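Local coordinates for periplasmic sugar-binding protein (Chloroflexus aurantiacus, PDB 4RXU) that binds D-glucose in a cleft between two lobes and probably serves as the solute receptor of an ABC-type sugar transporter, at residues I115-L120 with K298-L303; Y130-S135 with A335-V340. All coordinates share one frame; numbering follows the deposited sequence.

Contact 1: I115-L120 with K298-L303; sequences ISYDRL and KDVRTL. With BGC (beta-D-glucopyranose), chain C.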
ATOM      1  N   ILE A 115     -10.597   3.537 -14.838  1.00  9.91           N
ATOM      2  CA  ILE A 115     -10.109   4.198 -13.640  1.00  6.55           C
ATOM      3  C   ILE A 115      -9.281   3.151 -12.886  1.00  8.04           C
ATOM      4  O   ILE A 115      -9.806   2.212 -12.282  1.00  8.17           O
ATOM      5  CB  ILE A 115     -11.253   4.674 -12.743  1.00  7.95           C
ATOM      6  CG1 ILE A 115     -12.183   5.628 -13.510  1.00 10.47           C
ATOM      7  CG2 ILE A 115     -10.695   5.319 -11.478  1.00  9.43           C
ATOM      8  CD1 ILE A 115     -13.370   6.133 -12.709  1.00 10.25           C
ATOM      9  N   SER A 116      -7.966   3.312 -12.933  1.00  7.17           N
ATOM     10  CA  SER A 116      -7.092   2.465 -12.148  1.00  8.39           C
ATOM     11  C   SER A 116      -7.261   2.925 -10.679  1.00  8.20           C
ATOM     12  O   SER A 116      -7.325   4.117 -10.412  1.00  8.48           O
ATOM     13  CB  SER A 116      -5.661   2.632 -12.648  1.00  8.71           C
ATOM     14  OG  SER A 116      -4.795   1.582 -12.260  1.00 10.04           O
ATOM     15  N   TYR A 117      -7.380   1.962  -9.770  1.00  7.44           N
ATOM     16  CA  TYR A 117      -7.811   2.211  -8.412  1.00  7.84           C
ATOM     17  C   TYR A 117      -6.767   1.680  -7.442  1.00  9.42           C
ATOM     18  O   TYR A 117      -6.464   0.494  -7.437  1.00  8.10           O
ATOM     19  CB  TYR A 117      -9.137   1.514  -8.161  1.00  9.16           C
ATOM     20  CG  TYR A 117      -9.682   1.739  -6.761  1.00  7.48           C
ATOM     21  CD1 TYR A 117     -10.293   2.918  -6.403  1.00  8.39           C
ATOM     22  CD2 TYR A 117      -9.553   0.759  -5.801  1.00 11.25           C
ATOM     23  CE1 TYR A 117     -10.758   3.120  -5.116  1.00  9.59           C
ATOM     24  CE2 TYR A 117     -10.043   0.937  -4.524  1.00  7.59           C
ATOM     25  CZ  TYR A 117     -10.630   2.130  -4.187  1.00  7.90           C
ATOM     26  OH  TYR A 117     -11.085   2.296  -2.905  1.00 10.54           O
ATOM     27  N   ASP A 118      -6.227   2.603  -6.652  1.00  8.56           N
ATOM     28  CA  ASP A 118      -5.192   2.372  -5.642  1.00  9.48           C
ATOM     29  C   ASP A 118      -3.843   2.037  -6.256  1.00 11.73           C
ATOM     30  O   ASP A 118      -2.851   2.674  -5.930  1.00  9.93           O
ATOM     31  CB  ASP A 118      -5.555   1.319  -4.602  1.00  8.30           C
ATOM     32  CG  ASP A 118      -4.602   1.353  -3.454  1.00 10.47           C
ATOM     33  OD1 ASP A 118      -4.820   2.200  -2.557  1.00  9.10           O
ATOM     34  OD2 ASP A 118      -3.592   0.594  -3.475  1.00 10.12           O
ATOM     35  N   ARG A 119      -3.806   0.994  -7.085  1.00  9.84           N
ATOM     36  CA  ARG A 119      -2.606   0.549  -7.787  1.00 11.50           C
ATOM     37  C   ARG A 119      -2.742   0.908  -9.240  1.00 13.45           C
ATOM     38  O   ARG A 119      -3.857   0.937  -9.784  1.00 11.41           O
ATOM     39  CB  ARG A 119      -2.450  -0.967  -7.701  1.00  9.88           C
ATOM     40  CG  ARG A 119      -2.275  -1.495  -6.311  1.00  9.80           C
ATOM     41  CD  ARG A 119      -2.284  -3.007  -6.333  1.00  8.95           C
ATOM     42  NE  ARG A 119      -1.998  -3.563  -5.034  1.00 10.65           N
ATOM     43  CZ  ARG A 119      -2.072  -4.847  -4.739  1.00  9.92           C
ATOM     44  NH1 ARG A 119      -2.479  -5.718  -5.653  1.00  9.73           N
ATOM     45  NH2 ARG A 119      -1.757  -5.253  -3.525  1.00 11.09           N
ATOM     46  N   LEU A 120      -1.598   1.175  -9.858  1.00  8.88           N
ATOM     47  CA  LEU A 120      -1.549   1.636 -11.227  1.00 11.05           C
ATOM     48  C   LEU A 120      -1.352   0.495 -12.232  1.00 11.48           C
ATOM     49  O   LEU A 120      -0.440  -0.311 -12.114  1.00 11.46           O
ATOM     50  CB  LEU A 120      -0.393   2.639 -11.344  1.00 11.45           C
ATOM     51  CG  LEU A 120      -0.244   3.408 -12.656  1.00 12.90           C
ATOM     52  CD1 LEU A 120      -1.516   4.161 -13.023  1.00 14.64           C
ATOM     53  CD2 LEU A 120       0.972   4.324 -12.564  1.00 16.26           C
ATOM     54  N   LYS A 298      -4.580   5.674   5.591  1.00  7.80           N
ATOM     55  CA  LYS A 298      -5.041   6.018   4.251  1.00  7.55           C
ATOM     56  C   LYS A 298      -6.565   5.909   4.260  1.00  6.62           C
ATOM     57  O   LYS A 298      -7.101   4.811   4.399  1.00  8.00           O
ATOM     58  CB  LYS A 298      -4.405   5.080   3.213  1.00  8.12           C
ATOM     59  CG  LYS A 298      -2.901   4.875   3.411  1.00  7.86           C
ATOM     60  CD  LYS A 298      -2.146   4.350   2.216  1.00  9.31           C
ATOM     61  CE  LYS A 298      -2.724   3.050   1.708  1.00  8.60           C
ATOM     62  NZ  LYS A 298      -1.790   2.462   0.705  1.00  7.34           N
ATOM     63  N   ASP A 299      -7.254   7.046   4.205  1.00  7.28           N
ATOM     64  CA  ASP A 299      -8.686   7.054   4.428  1.00  7.17           C
ATOM     65  C   ASP A 299      -9.395   6.484   3.211  1.00  8.16           C
ATOM     66  O   ASP A 299      -9.655   7.177   2.238  1.00  9.21           O
ATOM     67  CB  ASP A 299      -9.162   8.474   4.773  1.00  7.93           C
ATOM     68  CG  ASP A 299     -10.566   8.516   5.318  1.00  9.86           C
ATOM     69  OD1 ASP A 299     -11.357   7.574   5.045  1.00  9.81           O
ATOM     70  OD2 ASP A 299     -10.874   9.502   6.025  1.00 11.51           O
ATOM     71  N   VAL A 300      -9.692   5.192   3.297  1.00  6.21           N
ATOM     72  CA  VAL A 300     -10.369   4.466   2.228  1.00  7.37           C
ATOM     73  C   VAL A 300     -11.739   5.046   1.911  1.00  7.51           C
ATOM     74  O   VAL A 300     -12.225   4.915   0.793  1.00  8.88           O
ATOM     75  CB  VAL A 300     -10.429   2.948   2.554  1.00  9.70           C
ATOM     76  CG1 VAL A 300     -11.222   2.192   1.495  1.00 11.99           C
ATOM     77  CG2 VAL A 300      -9.029   2.353   2.650  1.00 11.42           C
ATOM     78  N   ARG A 301     -12.383   5.700   2.869  1.00  8.00           N
ATOM     79  CA  ARG A 301     -13.641   6.387   2.541  1.00  9.35           C
ATOM     80  C   ARG A 301     -13.453   7.443   1.447  1.00  7.69           C
ATOM     81  O   ARG A 301     -14.287   7.595   0.552  1.00  9.06           O
ATOM     82  CB  ARG A 301     -14.251   7.066   3.782  1.00 10.32           C
ATOM     83  CG  ARG A 301     -14.474   6.118   4.940  1.00  9.35           C
ATOM     84  CD  ARG A 301     -14.913   6.857   6.181  1.00  9.16           C
ATOM     85  NE  ARG A 301     -13.880   7.766   6.643  1.00  9.72           N
ATOM     86  CZ  ARG A 301     -13.979   8.537   7.714  1.00 10.39           C
ATOM     87  NH1 ARG A 301     -15.096   8.529   8.444  1.00 12.11           N
ATOM     88  NH2 ARG A 301     -12.966   9.335   8.031  1.00 11.21           N
ATOM     89  N   THR A 302     -12.331   8.159   1.519  1.00  8.02           N
ATOM     90  CA  THR A 302     -12.044   9.181   0.517  1.00  9.38           C
ATOM     91  C   THR A 302     -11.718   8.546  -0.838  1.00  9.71           C
ATOM     92  O   THR A 302     -12.162   9.027  -1.870  1.00  9.64           O
ATOM     93  CB  THR A 302     -10.875  10.076   0.947  1.00  8.94           C
ATOM     94  OG1 THR A 302     -11.172  10.615   2.247  1.00 10.29           O
ATOM     95  CG2 THR A 302     -10.635  11.224  -0.043  1.00 11.98           C
ATOM     96  N   LEU A 303     -10.942   7.470  -0.823  1.00  8.86           N
ATOM     97  CA  LEU A 303     -10.534   6.817  -2.057  1.00  8.47           C
ATOM     98  C   LEU A 303     -11.783   6.299  -2.779  1.00  8.72           C
ATOM     99  O   LEU A 303     -11.961   6.507  -3.989  1.00  7.86           O
ATOM    100  CB  LEU A 303      -9.563   5.677  -1.754  1.00  9.25           C
ATOM    101  CG  LEU A 303      -8.679   5.279  -2.949  1.00 10.48           C
ATOM    102  CD1 LEU A 303      -7.572   6.292  -3.179  1.00 10.87           C
ATOM    103  CD2 LEU A 303      -8.089   3.891  -2.769  1.00 12.04           C
TER
HETATM  104  C2  BGC C 402      -2.011  -0.993  -1.011  1.00 11.07           C
HETATM  105  C3  BGC C 402      -1.746  -1.153   0.472  1.00 13.47           C
HETATM  106  C4  BGC C 402      -1.857  -2.624   0.846  1.00 13.58           C
HETATM  107  C5  BGC C 402      -0.985  -3.492  -0.061  1.00 13.95           C
HETATM  108  C6  BGC C 402      -1.179  -4.977   0.155  1.00 14.91           C
HETATM  109  C1  BGC C 402      -0.941  -1.840  -1.679  1.00 14.99           C
HETATM  110  O1  BGC C 402      -0.874  -1.636  -3.059  1.00 14.97           O
HETATM  111  O2  BGC C 402      -1.903   0.389  -1.367  1.00 11.61           O
HETATM  112  O3  BGC C 402      -2.703  -0.369   1.179  1.00 11.14           O
HETATM  113  O4  BGC C 402      -1.348  -2.793   2.184  1.00 11.98           O
HETATM  114  O5  BGC C 402      -1.251  -3.211  -1.421  1.00 12.53           O
HETATM  115  O6  BGC C 402      -2.561  -5.342   0.136  1.00 11.95           O
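Asp118 and Lys298 come together through the bound glucose, one from the loop after strand 113-117 and one from the residues leading into helix 300-315, in the ligand cleft of a periplasmic binding protein fold. Both charged ends hydrogen-bond to the same sugar hydroxyl: O2 of the glucose donates to Asp118 OD2 at 2.7 Å and accepts from Lys298 NZ at 2.9 Å. An ammonium group can serve several acceptors, and Lys298 NZ also gives a bond to the glucose O3 at 3.0 Å; Gln277 is a further partner. Asp118 OD1 is held by a salt bridge to Arg44, while Lys298 NZ stands 4.5 Å from that oxygen, too far for a second one, although its charge would probably still favour the carboxylate. Arg119 binds the anomeric hydroxyl O1 and the ring oxygen O5. Its chain runs extended from CG to NE, and two nearly straight bonds go from NE to the glucose O1 and from NH2 to the glucose O5, with Glu42 gripping NH2 as well.

Behind this polar shell, Leu303 of helix 300-315 packs its branched end against Tyr117 and Asp118. Leu303 meets Tyr117 tip to tip, and Leu303 CD2 also lies 3.7 Å from Asp118 OD1. The Tyr117 hydroxyl bonds to Asp48. Leu303 CD2 sits 3.4 Å from both CZ and OH of Tyr117.

Contact 2: Y130-S135 with A335-V340; sequences YVTFDS and AIQSPV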
ATOM      1  N   TYR A 130      -6.357   7.706 -12.503  1.00  9.90           N
ATOM      2  CA  TYR A 130      -5.791   6.939 -11.402  1.00  8.44           C
ATOM      3  C   TYR A 130      -6.220   7.558 -10.055  1.00  9.39           C
ATOM      4  O   TYR A 130      -5.780   8.650  -9.702  1.00 10.25           O
ATOM      5  CB  TYR A 130      -4.269   6.934 -11.514  1.00 10.50           C
ATOM      6  CG  TYR A 130      -3.534   6.125 -10.468  1.00  8.36           C
ATOM      7  CD1 TYR A 130      -4.069   4.980  -9.898  1.00  8.91           C
ATOM      8  CD2 TYR A 130      -2.268   6.509 -10.067  1.00  9.68           C
ATOM      9  CE1 TYR A 130      -3.350   4.252  -8.954  1.00  8.37           C
ATOM     10  CE2 TYR A 130      -1.528   5.790  -9.159  1.00  9.53           C
ATOM     11  CZ  TYR A 130      -2.049   4.651  -8.600  1.00  8.20           C
ATOM     12  OH  TYR A 130      -1.281   3.958  -7.705  1.00  9.44           O
ATOM     13  N   VAL A 131      -7.065   6.844  -9.343  1.00  8.67           N
ATOM     14  CA  VAL A 131      -7.502   7.226  -8.011  1.00  9.32           C
ATOM     15  C   VAL A 131      -6.557   6.537  -7.035  1.00  8.29           C
ATOM     16  O   VAL A 131      -6.458   5.322  -6.996  1.00  8.20           O
ATOM     17  CB  VAL A 131      -8.954   6.779  -7.751  1.00  8.37           C
ATOM     18  CG1 VAL A 131      -9.341   6.979  -6.296  1.00  9.51           C
ATOM     19  CG2 VAL A 131      -9.911   7.516  -8.676  1.00  9.38           C
ATOM     20  N   THR A 132      -5.854   7.347  -6.259  1.00  7.90           N
ATOM     21  CA  THR A 132      -4.740   6.864  -5.451  1.00  7.05           C
ATOM     22  C   THR A 132      -4.528   7.675  -4.177  1.00  6.99           C
ATOM     23  O   THR A 132      -4.888   8.857  -4.100  1.00  8.45           O
ATOM     24  CB  THR A 132      -3.434   6.860  -6.301  1.00  8.55           C
ATOM     25  OG1 THR A 132      -2.357   6.243  -5.589  1.00  9.37           O
ATOM     26  CG2 THR A 132      -2.993   8.294  -6.692  1.00  8.50           C
ATOM     27  N   PHE A 133      -3.913   7.025  -3.201  1.00  7.74           N
ATOM     28  CA  PHE A 133      -3.270   7.747  -2.116  1.00  8.76           C
ATOM     29  C   PHE A 133      -1.890   8.217  -2.555  1.00  7.89           C
ATOM     30  O   PHE A 133      -1.320   7.750  -3.546  1.00  9.31           O
ATOM     31  CB  PHE A 133      -3.131   6.875  -0.882  1.00  8.93           C
ATOM     32  CG  PHE A 133      -4.441   6.432  -0.298  1.00  7.64           C
ATOM     33  CD1 PHE A 133      -5.293   7.333   0.317  1.00  8.78           C
ATOM     34  CD2 PHE A 133      -4.822   5.092  -0.376  1.00  8.76           C
ATOM     35  CE1 PHE A 133      -6.485   6.906   0.855  1.00  9.59           C
ATOM     36  CE2 PHE A 133      -6.010   4.671   0.170  1.00  8.47           C
ATOM     37  CZ  PHE A 133      -6.834   5.581   0.785  1.00  8.30           C
ATOM     38  N   ASP A 134      -1.319   9.143  -1.806  1.00  8.57           N
ATOM     39  CA  ASP A 134       0.047   9.619  -2.098  1.00  9.19           C
ATOM     40  C   ASP A 134       1.054   8.572  -1.595  1.00  9.06           C
ATOM     41  O   ASP A 134       1.515   8.621  -0.456  1.00  9.94           O
ATOM     42  CB  ASP A 134       0.274  10.953  -1.397  1.00 10.16           C
ATOM     43  CG  ASP A 134       1.598  11.620  -1.767  1.00 10.00           C
ATOM     44  OD1 ASP A 134       2.527  10.950  -2.271  1.00 11.12           O
ATOM     45  OD2 ASP A 134       1.720  12.851  -1.530  1.00 14.42           O
ATOM     46  N   SER A 135       1.376   7.602  -2.442  1.00  7.99           N
ATOM     47  CA  SER A 135       2.212   6.470  -2.028  1.00  8.75           C
ATOM     48  C   SER A 135       3.666   6.813  -1.712  1.00  8.47           C
ATOM     49  O   SER A 135       4.277   6.190  -0.824  1.00  7.86           O
ATOM     50  CB  SER A 135       2.181   5.346  -3.055  1.00  9.85           C
ATOM     51  OG  SER A 135       0.883   4.792  -3.171  1.00  9.91           O
ATOM     52  N   ALA A 335      -4.232  11.939 -12.223  1.00 11.13           N
ATOM     53  CA  ALA A 335      -4.367  11.407 -10.855  1.00 11.72           C
ATOM     54  C   ALA A 335      -5.435  12.130 -10.058  1.00 11.06           C
ATOM     55  O   ALA A 335      -5.649  13.323 -10.220  1.00 14.31           O
ATOM     56  CB  ALA A 335      -3.051  11.520 -10.123  1.00 16.36           C
ATOM     57  N   ILE A 336      -6.126  11.363  -9.221  1.00  8.98           N
ATOM     58  CA  ILE A 336      -7.072  11.912  -8.247  1.00  9.96           C
ATOM     59  C   ILE A 336      -6.476  11.375  -6.933  1.00  8.69           C
ATOM     60  O   ILE A 336      -6.755  10.250  -6.515  1.00 11.45           O
ATOM     61  CB  ILE A 336      -8.511  11.401  -8.495  1.00 10.81           C
ATOM     62  CG1 ILE A 336      -8.989  11.808  -9.899  1.00 14.95           C
ATOM     63  CG2 ILE A 336      -9.458  11.931  -7.427  1.00 14.08           C
ATOM     64  CD1 ILE A 336     -10.292  11.193 -10.387  1.00 14.26           C
ATOM     65  N   GLN A 337      -5.627  12.186  -6.313  1.00 12.20           N
ATOM     66  CA  GLN A 337      -4.782  11.754  -5.203  1.00 10.43           C
ATOM     67  C   GLN A 337      -5.288  12.306  -3.889  1.00 10.56           C
ATOM     68  O   GLN A 337      -5.689  13.467  -3.807  1.00 12.59           O
ATOM     69  CB  GLN A 337      -3.344  12.219  -5.436  1.00 11.04           C
ATOM     70  CG  GLN A 337      -2.340  11.746  -4.393  1.00  9.73           C
ATOM     71  CD  GLN A 337      -0.985  12.443  -4.503  1.00 12.30           C
ATOM     72  OE1 GLN A 337      -0.044  11.924  -5.124  1.00 17.17           O
ATOM     73  NE2 GLN A 337      -0.892  13.634  -3.948  1.00 18.76           N
ATOM     74  N   SER A 338      -5.188  11.450  -2.872  1.00  9.74           N
ATOM     75  CA  SER A 338      -5.657  11.678  -1.496  1.00 12.38           C
ATOM     76  C   SER A 338      -4.479  11.575  -0.540  1.00 11.17           C
ATOM     77  O   SER A 338      -3.573  10.772  -0.795  1.00 10.01           O
ATOM     78  CB  SER A 338      -6.729  10.603  -1.126  1.00 14.18           C
ATOM     79  OG  SER A 338      -7.976  11.091  -1.488  1.00 37.28           O
ATOM     80  N   PRO A 339      -4.465  12.386   0.545  1.00 10.89           N
ATOM     81  CA  PRO A 339      -3.306  12.337   1.421  1.00 10.94           C
ATOM     82  C   PRO A 339      -3.308  11.200   2.419  1.00  9.83           C
ATOM     83  O   PRO A 339      -4.311  10.492   2.624  1.00 10.07           O
ATOM     84  CB  PRO A 339      -3.369  13.670   2.164  1.00  9.78           C
ATOM     85  CG  PRO A 339      -4.779  14.050   2.171  1.00 16.49           C
ATOM     86  CD  PRO A 339      -5.305  13.561   0.850  1.00 14.62           C
ATOM     87  N   VAL A 340      -2.163  11.067   3.068  1.00 10.64           N
ATOM     88  CA  VAL A 340      -1.948  10.012   4.052  1.00  9.13           C
ATOM     89  C   VAL A 340      -1.367  10.615   5.344  1.00  9.22           C
ATOM     90  O   VAL A 340      -0.691  11.651   5.305  1.00 10.30           O
ATOM     91  CB  VAL A 340      -1.050   8.876   3.499  1.00  9.16           C
ATOM     92  CG1 VAL A 340      -1.647   8.327   2.213  1.00  9.12           C
ATOM     93  CG2 VAL A 340       0.402   9.329   3.299  1.00  9.87           C
TER
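Tyr130 O accepts from Ile336 N at 2.8 Å, the first of four backbone bonds joining two parallel strands in register. Thr132 uses both its backbone N and its backbone O here: its N donates to Ile336 O at 3.1 Å and its O accepts from Ser338 N at 2.9 Å. Asp134 N then donates to Ser338 O at 3.0 Å. Thr132 O also receives a CA-H...O contact from Gln337 CA, 3.1 Å away.

Thr132 suits a buried strand position because its hydroxyl can be satisfied locally: with OG1 anti to the backbone N (chi1 -173°), it donates to Phe133 O at 2.7 Å, while CG2 lies beside Gln337 CB. A valine here would probably leave Phe133 O without this hydroxyl donor. Past the strand end, the Asp134 carboxylate stacks on the Gln337 amide with planes 14° apart. Asp134 OD1 caps the following helix at Ala137 N, and Gln337 OE1 is hydrogen-bonded to Tyr326 OH.

Val131, Phe133, Ile336 and Ser338 share the face covered by helix 300-315, where Leu303 packs on Val131 and Phe133. Phe133 CB meets Val340 CG1 at 3.7 Å, and Val340 in turn touches Val296 and Lys298 of strand 295-298.

The centres of the two contacts lie about 6 Å apart, and their segments alternate along the chain: 115-120, 130-135, 298-303, 335-340. Strands 113-117, 129-133 and 332-343 are successive neighbours in one sheet, so contact 2 joins the next pair of strands beside the one that delivers Asp118 and Arg119 to the sugar. Tyr130 OH reaches Asp118 O at 2.7 Å, and Asp118 N is 2.8 Å from Val131 O, both probable hydrogen bonds that tie the pocket loop to the sheet. Helix 300-315 packs against both contacts. Chain segments distant in sequence thus converge on one sheet beside the glucose site.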